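Local coordinates for protein endo-1,4-beta-mannanase (Eisenia fetida, PDB 5Y6T) that probably hydrolyses internal beta-1,4-mannosidic linkages of mannans, as a family 5 glycoside hydrolase associated with cold adaptation in an earthworm, at residues E231-W240 and S277-N288; N180-L188 and R241-A252. One frame throughout, in Å; residues are numbered along the deposited sequence. Where two conformers were deposited one is given.

Contact 1: E231-W240 and S277-N288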
loop_
_atom_site.group_PDB
_atom_site.type_symbol
_atom_site.label_atom_id
_atom_site.label_comp_id
_atom_site.label_asym_id
_atom_site.label_seq_id
_atom_site.Cartn_x
_atom_site.Cartn_y
_atom_site.Cartn_z
ATOM N N GLU A 231 -5.043 4.507 12.049
ATOM C CA GLU A 231 -4.855 5.930 11.970
ATOM C C GLU A 231 -3.764 6.394 12.920
ATOM O O GLU A 231 -3.289 7.516 12.771
ATOM C CB GLU A 231 -6.164 6.682 12.292
ATOM C CG GLU A 231 -6.625 6.530 13.764
ATOM C CD GLU A 231 -7.509 5.298 14.038
ATOM O OE1 GLU A 231 -7.498 4.322 13.250
ATOM O OE2 GLU A 231 -8.131 5.323 15.143
ATOM N N ARG A 232 -3.413 5.573 13.939
ATOM C CA ARG A 232 -2.561 6.010 15.002
ATOM C C ARG A 232 -1.166 6.416 14.581
ATOM O O ARG A 232 -0.469 7.105 15.334
ATOM C CB ARG A 232 -2.435 4.928 16.073
ATOM C CG ARG A 232 -3.745 4.497 16.724
ATOM C CD ARG A 232 -3.359 3.464 17.770
ATOM N NE ARG A 232 -4.488 2.746 18.361
ATOM C CZ ARG A 232 -5.114 1.674 17.868
ATOM N NH1 ARG A 232 -4.867 1.185 16.662
ATOM N NH2 ARG A 232 -6.091 1.125 18.614
ATOM N N ALA A 233 -0.716 5.974 13.385
ATOM C CA ALA A 233 0.564 6.367 12.857
ATOM C C ALA A 233 0.556 7.320 11.652
ATOM O O ALA A 233 1.636 7.603 11.083
ATOM C CB ALA A 233 1.331 5.101 12.500
ATOM N N GLN A 234 -0.630 7.837 11.288
ATOM C CA GLN A 234 -0.742 8.712 10.136
ATOM C C GLN A 234 -1.607 9.920 10.377
ATOM O O GLN A 234 -2.250 10.413 9.474
ATOM C CB GLN A 234 -1.178 7.918 8.919
ATOM C CG GLN A 234 0.009 7.260 8.251
ATOM C CD GLN A 234 -0.221 6.658 6.869
ATOM O OE1 GLN A 234 -0.924 7.225 6.078
ATOM N NE2 GLN A 234 0.509 5.556 6.551
ATOM N N THR A 235 -1.640 10.387 11.631
ATOM C CA THR A 235 -2.293 11.690 11.880
ATOM C C THR A 235 -1.591 12.301 13.111
ATOM O O THR A 235 -1.295 11.542 14.033
ATOM C CB THR A 235 -3.839 11.654 12.017
ATOM O OG1 THR A 235 -4.358 12.969 12.177
ATOM C CG2 THR A 235 -4.354 10.803 13.196
ATOM N N ASP A 236 -1.451 13.630 13.117
ATOM C CA ASP A 236 -1.047 14.367 14.330
ATOM C C ASP A 236 -2.265 14.836 15.152
ATOM O O ASP A 236 -2.116 15.508 16.194
ATOM C CB ASP A 236 -0.103 15.510 13.907
ATOM C CG ASP A 236 1.154 14.976 13.338
ATOM O OD1 ASP A 236 1.748 14.172 14.059
ATOM O OD2 ASP A 236 1.520 15.309 12.197
ATOM N N GLN A 237 -3.468 14.471 14.723
ATOM C CA GLN A 237 -4.683 14.775 15.443
ATOM C C GLN A 237 -5.059 13.565 16.317
ATOM O O GLN A 237 -4.398 12.522 16.275
ATOM C CB GLN A 237 -5.827 15.079 14.475
ATOM C CG GLN A 237 -5.601 16.372 13.648
ATOM C CD GLN A 237 -5.535 17.644 14.471
ATOM O OE1 GLN A 237 -4.712 18.550 14.224
ATOM N NE2 GLN A 237 -6.413 17.748 15.407
ATOM N N PHE A 238 -6.055 13.758 17.179
ATOM C CA PHE A 238 -6.620 12.705 18.029
ATOM C C PHE A 238 -5.632 12.084 19.016
ATOM O O PHE A 238 -5.859 10.967 19.512
ATOM C CB PHE A 238 -7.263 11.564 17.185
ATOM C CG PHE A 238 -8.394 11.984 16.304
ATOM C CD1 PHE A 238 -9.680 12.171 16.843
ATOM C CD2 PHE A 238 -8.211 12.158 14.959
ATOM C CE1 PHE A 238 -10.727 12.553 16.023
ATOM C CE2 PHE A 238 -9.255 12.498 14.123
ATOM C CZ PHE A 238 -10.514 12.710 14.664
ATOM N N GLY A 239 -4.550 12.796 19.307
ATOM C CA GLY A 239 -3.519 12.280 20.201
ATOM C C GLY A 239 -2.531 11.361 19.569
ATOM O O GLY A 239 -1.684 10.750 20.240
ATOM N N TRP A 240 -2.617 11.206 18.246
ATOM C CA TRP A 240 -1.759 10.288 17.516
ATOM C C TRP A 240 -0.536 10.984 16.966
ATOM O O TRP A 240 -0.320 12.153 17.258
ATOM C CB TRP A 240 -2.525 9.535 16.406
ATOM C CG TRP A 240 -3.786 8.828 16.919
ATOM C CD1 TRP A 240 -5.041 8.976 16.393
ATOM C CD2 TRP A 240 -3.913 7.903 18.011
ATOM N NE1 TRP A 240 -5.926 8.182 17.081
ATOM C CE2 TRP A 240 -5.267 7.533 18.092
ATOM C CE3 TRP A 240 -2.988 7.307 18.921
ATOM C CZ2 TRP A 240 -5.757 6.636 19.053
ATOM C CZ3 TRP A 240 -3.488 6.395 19.866
ATOM C CH2 TRP A 240 -4.858 6.064 19.911
ATOM N N SER A 277 -11.474 7.183 16.450
ATOM C CA SER A 277 -10.768 7.944 15.449
ATOM C C SER A 277 -10.503 7.111 14.134
ATOM O O SER A 277 -9.746 7.564 13.269
ATOM C CB SER A 277 -9.441 8.458 16.023
ATOM O OG SER A 277 -8.681 7.370 16.534
ATOM N N SER A 278 -11.167 5.957 14.024
ATOM C CA SER A 278 -11.128 5.133 12.816
ATOM C C SER A 278 -11.537 5.947 11.610
ATOM O O SER A 278 -12.555 6.700 11.694
ATOM C CB SER A 278 -12.099 3.961 12.927
ATOM O OG SER A 278 -12.173 3.285 11.672
ATOM N N PRO A 279 -10.845 5.734 10.461
ATOM C CA PRO A 279 -11.276 6.443 9.276
ATOM C C PRO A 279 -12.625 6.047 8.752
ATOM O O PRO A 279 -13.204 6.810 7.930
ATOM C CB PRO A 279 -10.165 6.190 8.267
ATOM C CG PRO A 279 -9.555 4.863 8.678
ATOM C CD PRO A 279 -9.633 4.916 10.189
ATOM N N LEU A 280 -13.152 4.909 9.189
ATOM C CA LEU A 280 -14.551 4.619 8.868
ATOM C C LEU A 280 -15.582 5.287 9.795
ATOM O O LEU A 280 -16.780 5.277 9.482
ATOM C CB LEU A 280 -14.761 3.127 8.852
ATOM C CG LEU A 280 -14.192 2.371 7.657
ATOM C CD1 LEU A 280 -14.300 0.882 7.875
ATOM C CD2 LEU A 280 -14.907 2.747 6.352
ATOM N N LEU A 281 -15.102 6.016 10.804
ATOM C CA LEU A 281 -15.968 6.737 11.762
ATOM C C LEU A 281 -15.848 8.224 11.756
ATOM O O LEU A 281 -16.722 8.939 12.300
ATOM C CB LEU A 281 -15.725 6.218 13.179
ATOM C CG LEU A 281 -16.484 4.932 13.578
ATOM C CD1 LEU A 281 -16.092 3.737 12.762
ATOM C CD2 LEU A 281 -16.302 4.678 15.072
ATOM N N VAL A 282 -14.726 8.752 11.224
ATOM C CA VAL A 282 -14.489 10.187 11.169
ATOM C C VAL A 282 -14.250 10.571 9.726
ATOM O O VAL A 282 -13.742 9.746 8.927
ATOM C CB VAL A 282 -13.316 10.631 12.038
ATOM C CG1 VAL A 282 -13.503 10.190 13.494
ATOM C CG2 VAL A 282 -11.992 10.144 11.488
ATOM N N PRO A 283 -14.610 11.791 9.357
ATOM C CA PRO A 283 -14.267 12.314 8.029
ATOM C C PRO A 283 -12.792 12.618 7.905
ATOM O O PRO A 283 -12.138 12.960 8.886
ATOM C CB PRO A 283 -15.124 13.542 7.891
ATOM C CG PRO A 283 -15.363 13.990 9.286
ATOM C CD PRO A 283 -15.316 12.796 10.186
ATOM N N ASN A 284 -12.240 12.390 6.727
ATOM C CA ASN A 284 -10.796 12.495 6.490
ATOM C C ASN A 284 -10.284 13.933 6.878
ATOM O O ASN A 284 -9.154 14.107 7.292
ATOM C CB ASN A 284 -10.483 12.214 5.059
ATOM C CG ASN A 284 -9.016 12.290 4.786
ATOM O OD1 ASN A 284 -8.220 11.743 5.531
ATOM N ND2 ASN A 284 -8.652 13.028 3.811
ATOM N N SER A 285 -11.120 14.958 6.688
ATOM C CA SER A 285 -10.677 16.312 7.070
ATOM C C SER A 285 -10.250 16.457 8.522
ATOM O O SER A 285 -9.339 17.255 8.822
ATOM C CB SER A 285 -11.735 17.347 6.728
ATOM O OG SER A 285 -11.722 17.620 5.343
ATOM N N GLN A 286 -10.848 15.685 9.431
ATOM C CA GLN A 286 -10.442 15.753 10.846
ATOM C C GLN A 286 -9.031 15.319 11.094
ATOM O O GLN A 286 -8.476 15.702 12.110
ATOM C CB GLN A 286 -11.433 15.015 11.720
ATOM C CG GLN A 286 -12.752 15.781 11.785
ATOM C CD GLN A 286 -13.801 15.141 12.618
ATOM O OE1 GLN A 286 -13.573 14.096 13.227
ATOM N NE2 GLN A 286 -14.963 15.763 12.651
ATOM N N TYR A 287 -8.430 14.549 10.183
ATOM C CA TYR A 287 -7.049 14.200 10.321
ATOM C C TYR A 287 -6.077 15.336 9.996
ATOM O O TYR A 287 -4.852 15.236 10.306
ATOM C CB TYR A 287 -6.677 12.969 9.483
ATOM C CG TYR A 287 -7.386 11.707 9.852
ATOM C CD1 TYR A 287 -7.351 11.259 11.162
ATOM C CD2 TYR A 287 -8.034 10.955 8.913
ATOM C CE1 TYR A 287 -8.003 10.068 11.528
ATOM C CE2 TYR A 287 -8.646 9.758 9.237
ATOM C CZ TYR A 287 -8.624 9.322 10.534
ATOM O OH TYR A 287 -9.277 8.115 10.840
ATOM N N ASN A 288 -6.582 16.381 9.346
ATOM C CA ASN A 288 -5.818 17.576 8.948
ATOM C C ASN A 288 -4.458 17.233 8.255
ATOM O O ASN A 288 -3.344 17.604 8.724
ATOM C CB ASN A 288 -5.551 18.496 10.144
ATOM C CG ASN A 288 -5.124 19.855 9.657
ATOM O OD1 ASN A 288 -5.450 20.229 8.533
ATOM N ND2 ASN A 288 -4.278 20.507 10.422
HETATM O O HOH W 1 -2.294 15.560 11.122
#
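T235 and Y287 bring the two loops closest together, with 5.6 Å between their CA atoms; E231 lies across from S278 and F238 across from S277. Segment 231-240 opens with a 3-10 turn (231-233) and ends in a type I' beta turn from Q237 to W240, while 277-288 is loop, with helical backbone angles at 284-287. The side chain of S277 enters among three partners. Its OG donates a hydrogen bond to E231 OE2 at 2.5 Å, on the carboxylate lone pair turned away from OE1, and accepts W240 NE1 at 2.9 Å. That second bond is nearly straight (163°) and lies close to the indole plane, so the hydroxyl links indole and carboxylate. E231 OE2 has a further partner in T275. These loops follow strands 223-228 and 262-266, neighbouring parallel strands of the beta/alpha barrel expected of family 5, and so meet at the C-terminal ends of its strands. S277 also uses its backbone: its O takes the phenol of Y287 (OH to O, 2.5 Å), which pins that tyrosine inside its own loop. S277 CB itself lies over one face of the F238 ring, a CH-pi contact 3.9 Å from the centroid. F238 CZ points at Q286 OE1, 3.7 Å away in the ring plane, and CE2 meets CD1 of Y287, the two rings inclined at 71°. At the other end of the contact T235 has OG1 anti to its own nitrogen (chi1 -177°), which carries the hydroxyl to Y287 O at 3.0 Å, in the carbonyl plane and on a lone pair. The same OG1 accepts Q237 N, closing an ST turn, and a water bridges D236 N to that Y287 carbonyl.

Contact 2: N180-L188 and R241-A252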
loop_
_atom_site.group_PDB
_atom_site.type_symbol
_atom_site.label_atom_id
_atom_site.label_comp_id
_atom_site.label_asym_id
_atom_site.label_seq_id
_atom_site.Cartn_x
_atom_site.Cartn_y
_atom_site.Cartn_z
ATOM N N ASN A 180 13.655 13.003 19.505
ATOM C CA ASN A 180 13.131 13.444 18.212
ATOM C C ASN A 180 11.704 12.915 18.104
ATOM O O ASN A 180 11.464 11.719 18.136
ATOM C CB ASN A 180 13.979 12.945 17.065
ATOM C CG ASN A 180 13.551 13.497 15.735
ATOM O OD1 ASN A 180 12.367 13.779 15.498
ATOM N ND2 ASN A 180 14.519 13.715 14.886
ATOM N N PRO A 181 10.710 13.818 18.042
ATOM C CA PRO A 181 9.325 13.269 18.091
ATOM C C PRO A 181 9.017 12.362 16.917
ATOM O O PRO A 181 8.194 11.476 17.032
ATOM C CB PRO A 181 8.427 14.533 18.035
ATOM C CG PRO A 181 9.318 15.690 18.187
ATOM C CD PRO A 181 10.754 15.284 18.028
ATOM N N CYS A 182 9.677 12.552 15.805
ATOM C CA CYS A 182 9.497 11.679 14.641
ATOM C C CYS A 182 9.775 10.213 14.947
ATOM O O CYS A 182 9.189 9.310 14.293
ATOM C CB CYS A 182 10.362 12.101 13.459
ATOM S SG CYS A 182 9.695 13.540 12.572
ATOM N N PHE A 183 10.655 9.977 15.938
ATOM C CA PHE A 183 11.117 8.595 16.284
ATOM C C PHE A 183 10.496 8.091 17.568
ATOM O O PHE A 183 10.656 6.944 17.916
ATOM C CB PHE A 183 12.663 8.589 16.413
ATOM C CG PHE A 183 13.381 9.176 15.265
ATOM C CD1 PHE A 183 12.855 9.272 13.996
ATOM C CD2 PHE A 183 14.646 9.669 15.460
ATOM C CE1 PHE A 183 13.545 9.865 12.973
ATOM C CE2 PHE A 183 15.375 10.238 14.433
ATOM C CZ PHE A 183 14.792 10.378 13.180
ATOM N N ASP A 184 9.747 8.934 18.231
ATOM C CA ASP A 184 9.158 8.648 19.524
ATOM C C ASP A 184 7.860 7.912 19.235
ATOM O O ASP A 184 6.971 8.429 18.570
ATOM C CB ASP A 184 8.944 9.964 20.277
ATOM C CG ASP A 184 8.232 9.753 21.607
ATOM O OD1 ASP A 184 7.148 9.159 21.612
ATOM O OD2 ASP A 184 8.768 10.224 22.640
ATOM N N THR A 185 7.722 6.694 19.761
ATOM C CA THR A 185 6.532 5.881 19.614
ATOM C C THR A 185 5.602 5.744 20.858
ATOM O O THR A 185 4.789 4.844 20.914
ATOM C CB THR A 185 6.845 4.473 19.093
ATOM O OG1 THR A 185 7.735 3.835 20.008
ATOM C CG2 THR A 185 7.524 4.536 17.690
ATOM N N GLN A 186 5.718 6.687 21.777
ATOM C CA GLN A 186 4.796 6.747 22.917
ATOM C C GLN A 186 3.342 6.883 22.457
ATOM O O GLN A 186 2.470 6.244 23.030
ATOM C CB GLN A 186 5.206 7.776 23.966
ATOM C CG GLN A 186 6.493 7.419 24.679
ATOM C CD GLN A 186 6.404 6.167 25.531
ATOM O OE1 GLN A 186 5.413 5.425 25.498
ATOM N NE2 GLN A 186 7.457 5.921 26.326
ATOM N N PRO A 187 3.069 7.595 21.372
ATOM C CA PRO A 187 1.629 7.565 20.938
ATOM C C PRO A 187 1.067 6.219 20.518
ATOM O O PRO A 187 -0.135 6.057 20.482
ATOM C CB PRO A 187 1.600 8.562 19.757
ATOM C CG PRO A 187 2.762 9.463 20.024
ATOM C CD PRO A 187 3.827 8.571 20.612
ATOM N N LEU A 188 1.937 5.265 20.216
ATOM C CA LEU A 188 1.587 3.910 19.948
ATOM C C LEU A 188 1.579 2.967 21.162
ATOM O O LEU A 188 1.283 1.791 20.999
ATOM C CB LEU A 188 2.518 3.294 18.849
ATOM C CG LEU A 188 2.597 4.135 17.574
ATOM C CD1 LEU A 188 3.430 3.475 16.485
ATOM C CD2 LEU A 188 1.200 4.513 17.020
ATOM N N ARG A 241 0.271 10.323 16.144
ATOM C CA ARG A 241 1.340 10.994 15.444
ATOM C C ARG A 241 1.417 10.480 14.002
ATOM O O ARG A 241 1.186 9.291 13.730
ATOM C CB ARG A 241 2.667 10.698 16.163
ATOM C CG ARG A 241 3.929 11.240 15.450
ATOM C CD ARG A 241 5.144 11.297 16.367
ATOM N NE ARG A 241 4.926 12.305 17.396
ATOM C CZ ARG A 241 5.200 12.189 18.701
ATOM N NH1 ARG A 241 5.764 11.119 19.166
ATOM N NH2 ARG A 241 4.892 13.163 19.537
ATOM N N ASN A 242 1.806 11.337 13.114
ATOM C CA ASN A 242 2.038 10.962 11.721
ATOM C C ASN A 242 3.518 10.721 11.425
ATOM O O ASN A 242 4.330 11.665 11.344
ATOM C CB ASN A 242 1.437 11.999 10.766
ATOM C CG ASN A 242 1.459 11.539 9.323
ATOM O OD1 ASN A 242 2.108 10.582 8.953
ATOM N ND2 ASN A 242 0.711 12.229 8.496
ATOM N N TYR A 243 3.878 9.452 11.338
ATOM C CA TYR A 243 5.261 9.039 11.218
ATOM C C TYR A 243 5.768 9.085 9.805
ATOM O O TYR A 243 6.944 8.908 9.580
ATOM C CB TYR A 243 5.428 7.652 11.802
ATOM C CG TYR A 243 5.252 7.664 13.239
ATOM C CD1 TYR A 243 6.297 8.037 14.101
ATOM C CD2 TYR A 243 4.039 7.272 13.810
ATOM C CE1 TYR A 243 6.089 8.075 15.445
ATOM C CE2 TYR A 243 3.823 7.312 15.198
ATOM C CZ TYR A 243 4.884 7.703 16.019
ATOM O OH TYR A 243 4.688 7.744 17.389
ATOM N N TYR A 244 4.912 9.418 8.836
ATOM C CA TYR A 244 5.321 9.275 7.426
ATOM C C TYR A 244 5.158 10.593 6.662
ATOM O O TYR A 244 5.093 10.618 5.440
ATOM C CB TYR A 244 4.526 8.114 6.739
ATOM C CG TYR A 244 4.617 6.859 7.562
ATOM C CD1 TYR A 244 5.737 6.105 7.550
ATOM C CD2 TYR A 244 3.631 6.543 8.494
ATOM C CE1 TYR A 244 5.892 5.008 8.384
ATOM C CE2 TYR A 244 3.752 5.415 9.277
ATOM C CZ TYR A 244 4.881 4.643 9.223
ATOM O OH TYR A 244 4.994 3.519 10.073
ATOM N N THR A 245 5.173 11.684 7.418
ATOM C CA THR A 245 5.265 13.008 6.828
ATOM C C THR A 245 6.580 13.182 6.123
ATOM O O THR A 245 7.546 12.494 6.405
ATOM C CB THR A 245 5.154 14.100 7.892
ATOM O OG1 THR A 245 6.252 13.968 8.790
ATOM C CG2 THR A 245 3.819 13.978 8.668
ATOM N N ASP A 246 6.641 14.170 5.226
ATOM C CA ASP A 246 7.893 14.491 4.527
ATOM C C ASP A 246 8.981 14.774 5.530
ATOM O O ASP A 246 10.076 14.249 5.427
ATOM C CB ASP A 246 7.743 15.715 3.634
ATOM C CG ASP A 246 6.746 15.534 2.525
ATOM O OD1 ASP A 246 6.033 14.521 2.386
ATOM O OD2 ASP A 246 6.694 16.432 1.692
ATOM N N ASN A 247 8.653 15.549 6.568
ATOM C CA ASN A 247 9.679 15.903 7.504
ATOM C C ASN A 247 10.196 14.674 8.270
ATOM O O ASN A 247 11.397 14.545 8.371
ATOM C CB ASN A 247 9.197 16.947 8.502
ATOM C CG ASN A 247 10.275 17.339 9.457
ATOM O OD1 ASN A 247 11.180 18.106 9.106
ATOM N ND2 ASN A 247 10.234 16.769 10.648
ATOM N N CYS A 248 9.324 13.780 8.724
ATOM C CA CYS A 248 9.807 12.583 9.460
ATOM C C CYS A 248 10.627 11.633 8.569
ATOM O O CYS A 248 11.608 11.039 9.080
ATOM C CB CYS A 248 8.710 11.889 10.194
ATOM S SG CYS A 248 8.027 12.841 11.571
ATOM N N LEU A 249 10.160 11.357 7.361
ATOM C CA LEU A 249 10.867 10.425 6.411
ATOM C C LEU A 249 12.218 10.990 6.054
ATOM O O LEU A 249 13.213 10.312 6.110
ATOM C CB LEU A 249 10.101 10.163 5.157
ATOM C CG LEU A 249 8.828 9.346 5.396
ATOM C CD1 LEU A 249 8.124 9.002 4.136
ATOM C CD2 LEU A 249 9.131 8.054 6.153
ATOM N N ILE A 250 12.273 12.277 5.763
ATOM C CA ILE A 250 13.576 12.910 5.472
ATOM C C ILE A 250 14.488 12.973 6.680
ATOM O O ILE A 250 15.714 12.721 6.545
ATOM C CB ILE A 250 13.402 14.318 4.838
ATOM C CG1 ILE A 250 12.683 14.248 3.486
ATOM C CG2 ILE A 250 14.775 14.945 4.523
ATOM C CD1 ILE A 250 12.079 15.531 2.978
ATOM N N ASP A 251 13.932 13.257 7.861
ATOM C CA ASP A 251 14.718 13.291 9.098
ATOM C C ASP A 251 15.370 11.926 9.338
ATOM O O ASP A 251 16.600 11.826 9.612
ATOM C CB ASP A 251 13.885 13.699 10.272
ATOM C CG ASP A 251 14.721 14.269 11.400
ATOM O OD1 ASP A 251 15.957 14.138 11.292
ATOM O OD2 ASP A 251 14.134 14.800 12.372
ATOM N N ALA A 252 14.629 10.871 9.053
ATOM C CA ALA A 252 15.120 9.497 9.261
ATOM C C ALA A 252 16.114 9.026 8.240
ATOM O O ALA A 252 17.109 8.375 8.623
ATOM C CB ALA A 252 13.919 8.553 9.324
HETATM O O HOH W 2 5.424 11.433 22.443
#
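R241 reaches into 180-188 mainly with its far half. Its CB lies beside P187 CG; CD, NE and CZ all lie against P181 O, CD nearest at 3.1 Å, and a bend at chi3 (-68°) turns the guanidinium between two prolines: P181 CB stands over the centre of one face and P187 CG lies 3.5 Å above the opposite face. At the tip, NH1 donates to D184 O at 3.0 Å, the acceptor lying in the guanidinium plane, and makes a weak salt bridge to D184 OD1. With alanine in place of R241, the D184 carboxylate is likely to lose its cationic mate and a gap to open between P181 and P187. D184 O has a second donor in Y243 OH, 2.7 Å away on a lone pair in the carbonyl plane. A disulfide, C182 SG to C248 SG at 2.1 Å, staples this long barrel loop to the first turn of helix 246-253, whose N-cap T245 accepts C248 N through OG1. One turn further along the helix, D251 OD2 takes N180 ND2 at 2.8 Å in a straight bond (174°), approached from above the carboxylate plane. The oxygen of the same amide, N180 OD1, accepts C182 N in an Asx turn, while F183 CE1 rests against A252 CB, and the F183 side chain also packs on Q202 and Q205 of helix 201-218.

Along the chain the segments alternate: 180-188, then 231-240 running straight into 241-252, then 277-288. The connection from strand 223-228 to helix 246-253 thus serves both contacts, its first half meeting the loop after strand 262-266 in contact 1 and its second half meeting the loop before helix 201-218 in contact 2. The centres are 15 Å apart, and the halves are tied by probable hydrogen bonds from Y243 N to A233 O and from N242 N to D236 OD1, while W240 packs on P187 O. Three loops are thereby joined side by side along the rim of the barrel, the end where family 5 enzymes carry their substrate cleft.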